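Local coordinates for periplasmic cell division protein (SufI) (Aquifex aeolicus, PDB 6SYY) that probably oxidises metal ions or other substrates as a multicopper oxidase, passing electrons through a mononuclear copper to a trinuclear copper cluster, at residues A[435-449]-A[483-497]. Numbering follows the deposited sequence.
Sequences NGDVVIIEYVNNTGM and VAPMETVRIAVDMSH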
loop_
_atom_site.group_PDB
_atom_site.type_symbol
_atom_site.label_atom_id
_atom_site.label_comp_id
_atom_site.label_asym_id
_atom_site.label_seq_id
_atom_site.Cartn_x
_atom_site.Cartn_y
_atom_site.Cartn_z
ATOM N N ASN A 435 10.552 21.240 -11.947
ATOM C CA ASN A 435 10.565 19.933 -12.591
ATOM C C ASN A 435 12.000 19.488 -12.842
ATOM O O ASN A 435 12.807 20.231 -13.410
ATOM C CB ASN A 435 9.781 19.988 -13.903
ATOM C CG ASN A 435 9.535 18.613 -14.494
ATOM O OD1 ASN A 435 9.872 17.594 -13.890
ATOM N ND2 ASN A 435 8.934 18.577 -15.678
ATOM N N GLY A 436 12.324 18.276 -12.399
ATOM C CA GLY A 436 13.666 17.754 -12.509
ATOM C C GLY A 436 14.538 17.954 -11.287
ATOM O O GLY A 436 15.657 17.429 -11.256
ATOM N N ASP A 437 14.069 18.695 -10.284
ATOM C CA ASP A 437 14.847 18.878 -9.066
ATOM C C ASP A 437 15.039 17.550 -8.351
ATOM O O ASP A 437 14.096 16.766 -8.206
ATOM C CB ASP A 437 14.154 19.868 -8.126
ATOM C CG ASP A 437 14.331 21.312 -8.554
ATOM O OD1 ASP A 437 15.003 21.557 -9.577
ATOM O OD2 ASP A 437 13.792 22.204 -7.865
ATOM N N VAL A 438 16.263 17.299 -7.909
ATOM C CA VAL A 438 16.528 16.245 -6.942
ATOM C C VAL A 438 16.427 16.854 -5.554
ATOM O O VAL A 438 17.051 17.883 -5.270
ATOM C CB VAL A 438 17.907 15.607 -7.173
ATOM C CG1 VAL A 438 18.147 14.506 -6.148
ATOM C CG2 VAL A 438 17.997 15.050 -8.582
ATOM N N VAL A 439 15.623 16.235 -4.697
ATOM C CA VAL A 439 15.380 16.724 -3.346
ATOM C C VAL A 439 15.661 15.596 -2.368
ATOM O O VAL A 439 15.225 14.458 -2.578
ATOM C CB VAL A 439 13.937 17.235 -3.172
ATOM C CG1 VAL A 439 13.738 17.797 -1.771
ATOM C CG2 VAL A 439 13.615 18.282 -4.225
ATOM N N ILE A 440 16.400 15.905 -1.309
ATOM C CA ILE A 440 16.527 15.025 -0.158
ATOM C C ILE A 440 15.501 15.471 0.870
ATOM O O ILE A 440 15.566 16.597 1.376
ATOM C CB ILE A 440 17.944 15.052 0.430
ATOM C CG1 ILE A 440 18.956 14.517 -0.585
ATOM C CG2 ILE A 440 17.997 14.250 1.725
ATOM C CD1 ILE A 440 20.386 14.528 -0.081
ATOM N N ILE A 441 14.540 14.609 1.166
ATOM C CA ILE A 441 13.556 14.881 2.201
ATOM C C ILE A 441 14.033 14.235 3.490
ATOM O O ILE A 441 14.472 13.078 3.495
ATOM C CB ILE A 441 12.162 14.378 1.798
ATOM C CG1 ILE A 441 11.637 15.190 0.614
ATOM C CG2 ILE A 441 11.199 14.476 2.968
ATOM C CD1 ILE A 441 10.201 14.876 0.253
ATOM N N GLU A 442 13.958 14.987 4.579
ATOM C CA GLU A 442 14.487 14.583 5.875
ATOM C C GLU A 442 13.330 14.584 6.865
ATOM O O GLU A 442 12.975 15.633 7.415
ATOM C CB GLU A 442 15.606 15.526 6.313
ATOM C CG GLU A 442 16.260 15.159 7.621
ATOM C CD GLU A 442 17.427 16.061 7.932
ATOM O OE1 GLU A 442 17.719 16.945 7.097
ATOM O OE2 GLU A 442 18.047 15.885 9.002
ATOM N N TYR A 443 12.732 13.418 7.074
ATOM C CA TYR A 443 11.689 13.280 8.076
ATOM C C TYR A 443 12.318 13.239 9.460
ATOM O O TYR A 443 13.233 12.449 9.710
ATOM C CB TYR A 443 10.871 12.016 7.834
ATOM C CG TYR A 443 10.011 12.054 6.592
ATOM C CD1 TYR A 443 8.989 12.983 6.464
ATOM C CD2 TYR A 443 10.203 11.144 5.561
ATOM C CE1 TYR A 443 8.189 13.016 5.332
ATOM C CE2 TYR A 443 9.410 11.167 4.430
ATOM C CZ TYR A 443 8.404 12.108 4.321
ATOM O OH TYR A 443 7.610 12.139 3.198
ATOM N N VAL A 444 11.834 14.096 10.355
ATOM C CA VAL A 444 12.294 14.145 11.738
ATOM C C VAL A 444 11.073 13.951 12.624
ATOM O O VAL A 444 10.250 14.864 12.764
ATOM C CB VAL A 444 13.008 15.463 12.066
ATOM C CG1 VAL A 444 13.542 15.429 13.485
ATOM C CG2 VAL A 444 14.132 15.725 11.075
ATOM N N ASN A 445 10.957 12.772 13.231
ATOM C CA ASN A 445 9.788 12.412 14.034
ATOM C C ASN A 445 10.063 12.760 15.492
ATOM O O ASN A 445 10.752 12.022 16.199
ATOM C CB ASN A 445 9.462 10.933 13.867
ATOM C CG ASN A 445 8.200 10.523 14.605
ATOM O OD1 ASN A 445 7.517 11.355 15.210
ATOM N ND2 ASN A 445 7.872 9.234 14.544
ATOM N N ASN A 446 9.506 13.880 15.952
ATOM C CA ASN A 446 9.604 14.293 17.346
ATOM C C ASN A 446 8.385 13.878 18.163
ATOM O O ASN A 446 8.117 14.477 19.212
ATOM C CB ASN A 446 9.807 15.806 17.438
ATOM C CG ASN A 446 11.155 16.247 16.906
ATOM O OD1 ASN A 446 12.164 15.557 17.081
ATOM N ND2 ASN A 446 11.180 17.402 16.251
ATOM N N THR A 447 7.642 12.872 17.711
ATOM C CA THR A 447 6.464 12.395 18.423
ATOM C C THR A 447 6.727 11.015 19.008
ATOM O O THR A 447 7.744 10.372 18.729
ATOM C CB THR A 447 5.241 12.348 17.501
ATOM O OG1 THR A 447 5.370 11.248 16.595
ATOM C CG2 THR A 447 5.124 13.638 16.709
ATOM N N GLY A 448 5.785 10.564 19.828
ATOM C CA GLY A 448 5.883 9.269 20.461
ATOM C C GLY A 448 5.376 8.111 19.639
ATOM O O GLY A 448 5.415 6.967 20.101
ATOM N N MET A 449 4.904 8.368 18.423
ATOM C CA MET A 449 4.312 7.339 17.585
ATOM C C MET A 449 5.046 7.264 16.255
ATOM O O MET A 449 5.598 8.256 15.774
ATOM C CB MET A 449 2.819 7.612 17.350
ATOM C CG MET A 449 2.101 6.491 16.630
ATOM S SD MET A 449 0.361 6.404 17.044
ATOM C CE MET A 449 -0.071 4.869 16.239
ATOM N N VAL A 483 8.829 5.737 9.725
ATOM C CA VAL A 483 9.621 6.663 10.527
ATOM C C VAL A 483 9.273 6.395 11.984
ATOM O O VAL A 483 8.207 6.804 12.458
ATOM C CB VAL A 483 9.367 8.124 10.149
ATOM C CG1 VAL A 483 10.286 9.042 10.947
ATOM C CG2 VAL A 483 9.569 8.322 8.650
ATOM N N ALA A 484 10.175 5.716 12.698
ATOM C CA ALA A 484 9.920 5.285 14.064
ATOM C C ALA A 484 9.955 6.476 15.022
ATOM O O ALA A 484 10.470 7.542 14.676
ATOM C CB ALA A 484 10.954 4.242 14.485
ATOM N N PRO A 485 9.408 6.322 16.230
ATOM C CA PRO A 485 9.477 7.412 17.213
ATOM C C PRO A 485 10.908 7.872 17.429
ATOM O O PRO A 485 11.824 7.060 17.569
ATOM C CB PRO A 485 8.893 6.781 18.481
ATOM C CG PRO A 485 7.971 5.745 17.982
ATOM C CD PRO A 485 8.611 5.190 16.738
ATOM N N MET A 486 11.096 9.191 17.433
ATOM C CA MET A 486 12.391 9.826 17.672
ATOM C C MET A 486 13.433 9.440 16.624
ATOM O O MET A 486 14.638 9.531 16.878
ATOM C CB MET A 486 12.909 9.516 19.086
ATOM C CG MET A 486 11.919 9.868 20.197
ATOM S SD MET A 486 11.295 11.565 20.085
ATOM C CE MET A 486 10.171 11.623 21.482
ATOM N N GLU A 487 12.998 9.015 15.440
ATOM C CA GLU A 487 13.898 8.634 14.362
ATOM C C GLU A 487 13.930 9.708 13.285
ATOM O O GLU A 487 12.940 10.406 13.047
ATOM C CB GLU A 487 13.483 7.293 13.738
ATOM C CG GLU A 487 14.338 6.863 12.551
ATOM C CD GLU A 487 14.010 5.466 12.058
ATOM O OE1 GLU A 487 14.953 4.681 11.826
ATOM O OE2 GLU A 487 12.812 5.155 11.901
ATOM N N THR A 488 15.087 9.844 12.644
ATOM C CA THR A 488 15.247 10.667 11.455
ATOM C C THR A 488 15.555 9.752 10.278
ATOM O O THR A 488 16.396 8.854 10.389
ATOM C CB THR A 488 16.359 11.705 11.644
ATOM O OG1 THR A 488 15.984 12.632 12.673
ATOM C CG2 THR A 488 16.611 12.468 10.348
ATOM N N VAL A 489 14.856 9.963 9.167
ATOM C CA VAL A 489 15.041 9.192 7.944
ATOM C C VAL A 489 15.285 10.170 6.804
ATOM O O VAL A 489 14.614 11.203 6.711
ATOM C CB VAL A 489 13.819 8.294 7.650
ATOM C CG1 VAL A 489 14.034 7.470 6.388
ATOM C CG2 VAL A 489 13.536 7.384 8.837
ATOM N N ARG A 490 16.258 9.856 5.949
ATOM C CA ARG A 490 16.578 10.667 4.780
ATOM C C ARG A 490 16.256 9.883 3.514
ATOM O O ARG A 490 16.733 8.756 3.338
ATOM C CB ARG A 490 18.050 11.094 4.789
ATOM C CG ARG A 490 18.393 12.140 5.855
ATOM C CD ARG A 490 19.903 12.339 6.036
ATOM N NE ARG A 490 20.546 12.955 4.877
ATOM C CZ ARG A 490 21.424 12.341 4.086
ATOM N NH1 ARG A 490 21.778 11.084 4.325
ATOM N NH2 ARG A 490 21.956 12.988 3.056
ATOM N N ILE A 491 15.440 10.477 2.642
ATOM C CA ILE A 491 15.074 9.870 1.370
ATOM C C ILE A 491 15.458 10.823 0.247
ATOM O O ILE A 491 15.638 12.026 0.452
ATOM C CB ILE A 491 13.572 9.520 1.292
ATOM C CG1 ILE A 491 12.718 10.791 1.344
ATOM C CG2 ILE A 491 13.180 8.565 2.412
ATOM C CD1 ILE A 491 11.240 10.526 1.184
ATOM N N ALA A 492 15.581 10.268 -0.957
ATOM C CA ALA A 492 15.940 11.027 -2.147
ATOM C C ALA A 492 14.823 10.910 -3.173
ATOM O O ALA A 492 14.377 9.800 -3.479
ATOM C CB ALA A 492 17.256 10.529 -2.747
ATOM N N VAL A 493 14.382 12.047 -3.708
ATOM C CA VAL A 493 13.295 12.097 -4.682
ATOM C C VAL A 493 13.792 12.818 -5.927
ATOM O O VAL A 493 14.237 13.970 -5.846
ATOM C CB VAL A 493 12.048 12.801 -4.123
ATOM C CG1 VAL A 493 10.806 12.369 -4.899
ATOM C CG2 VAL A 493 11.891 12.527 -2.636
ATOM N N ASP A 494 13.716 12.144 -7.071
ATOM C CA ASP A 494 13.939 12.786 -8.365
ATOM C C ASP A 494 12.580 13.245 -8.870
ATOM O O ASP A 494 11.785 12.446 -9.372
ATOM C CB ASP A 494 14.615 11.833 -9.344
ATOM C CG ASP A 494 14.858 12.467 -10.711
ATOM O OD1 ASP A 494 14.533 13.662 -10.897
ATOM O OD2 ASP A 494 15.378 11.767 -11.604
ATOM N N MET A 495 12.310 14.541 -8.742
ATOM C CA MET A 495 10.993 15.087 -9.061
ATOM C C MET A 495 10.933 15.535 -10.523
ATOM O O MET A 495 10.764 16.710 -10.851
ATOM C CB MET A 495 10.651 16.222 -8.102
ATOM C CG MET A 495 10.535 15.767 -6.652
ATOM S SD MET A 495 9.873 17.027 -5.541
ATOM C CE MET A 495 9.692 16.073 -4.036
ATOM N N SER A 496 11.071 14.552 -11.408
ATOM C CA SER A 496 10.996 14.754 -12.848
ATOM C C SER A 496 9.688 14.164 -13.368
ATOM O O SER A 496 9.390 12.991 -13.116
ATOM C CB SER A 496 12.201 14.113 -13.541
ATOM O OG SER A 496 12.291 14.503 -14.899
ATOM N N HIS A 497 8.905 14.975 -14.078
ATOM C CA HIS A 497 7.612 14.542 -14.593
ATOM C C HIS A 497 7.447 14.997 -16.036
ATOM O O HIS A 497 7.965 16.051 -16.425
ATOM C CB HIS A 497 6.449 15.080 -13.743
ATOM C CG HIS A 497 6.265 16.565 -13.827
ATOM N ND1 HIS A 497 5.614 17.178 -14.876
ATOM C CD2 HIS A 497 6.641 17.559 -12.987
ATOM C CE1 HIS A 497 5.599 18.484 -14.681
ATOM N NE2 HIS A 497 6.216 18.742 -13.542
#
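The carboxamide of Asn435 stacks flat on one face of the His497 imidazole, planes 4° apart and ND2 over the ring centre. A chi1 of -169° swings the amide over the ring, where it also meets the backbone of His497. Asn435 OD1 accepts from His497 N at 2.8 Å. Asn435 ND2 gives to His497 O at 2.8 Å, in the carbonyl plane. His497 NE2 bonds Asn526 O and ND1 bonds Tyr499 N, which fix the ring's rotation. The Tyr443 ring carries Ile441 CG2 on one face, toward its rim, while Ile491 CD1 comes obliquely to Tyr443 CE2, 3.8 Å away.

Beyond the stacked pair, strands 437-445 and 488-495 run antiparallel in the third cupredoxin domain, with Val439-Val493, Ile441-Ile491 and Tyr443-Val489 as hydrogen-bonded pairs. Both are inner strands of their sheet, 394-402 beside 437-445 and 461-465 beside 488-495. The six paired residues face the domain core, where Tyr443 and Val493 meet Ile455 of the facing sheet. On the other face Glu442 CG touches Thr488 CG2, and Arg490 turns to a salt bridge with Glu464.

Asn445 N bonds Glu487 O, at the end of the turn 484-487, at 3.1 Å. Its ND2 lies 2.8 Å from Met449 O, in a nearly straight hydrogen bond, and also gives to Val483 O at 3.2 Å from above that carbonyl plane. OD1 takes two donors, Thr447 N in an Asx turn and Thr447 OG1 at 2.6 Å. Thr447 OG1 also bonds NE2 of the copper ligand His451. Thr447 is thus a second-shell residue of the mononuclear copper, and Asn445, which holds its hydroxyl, probably helps to set that imidazole.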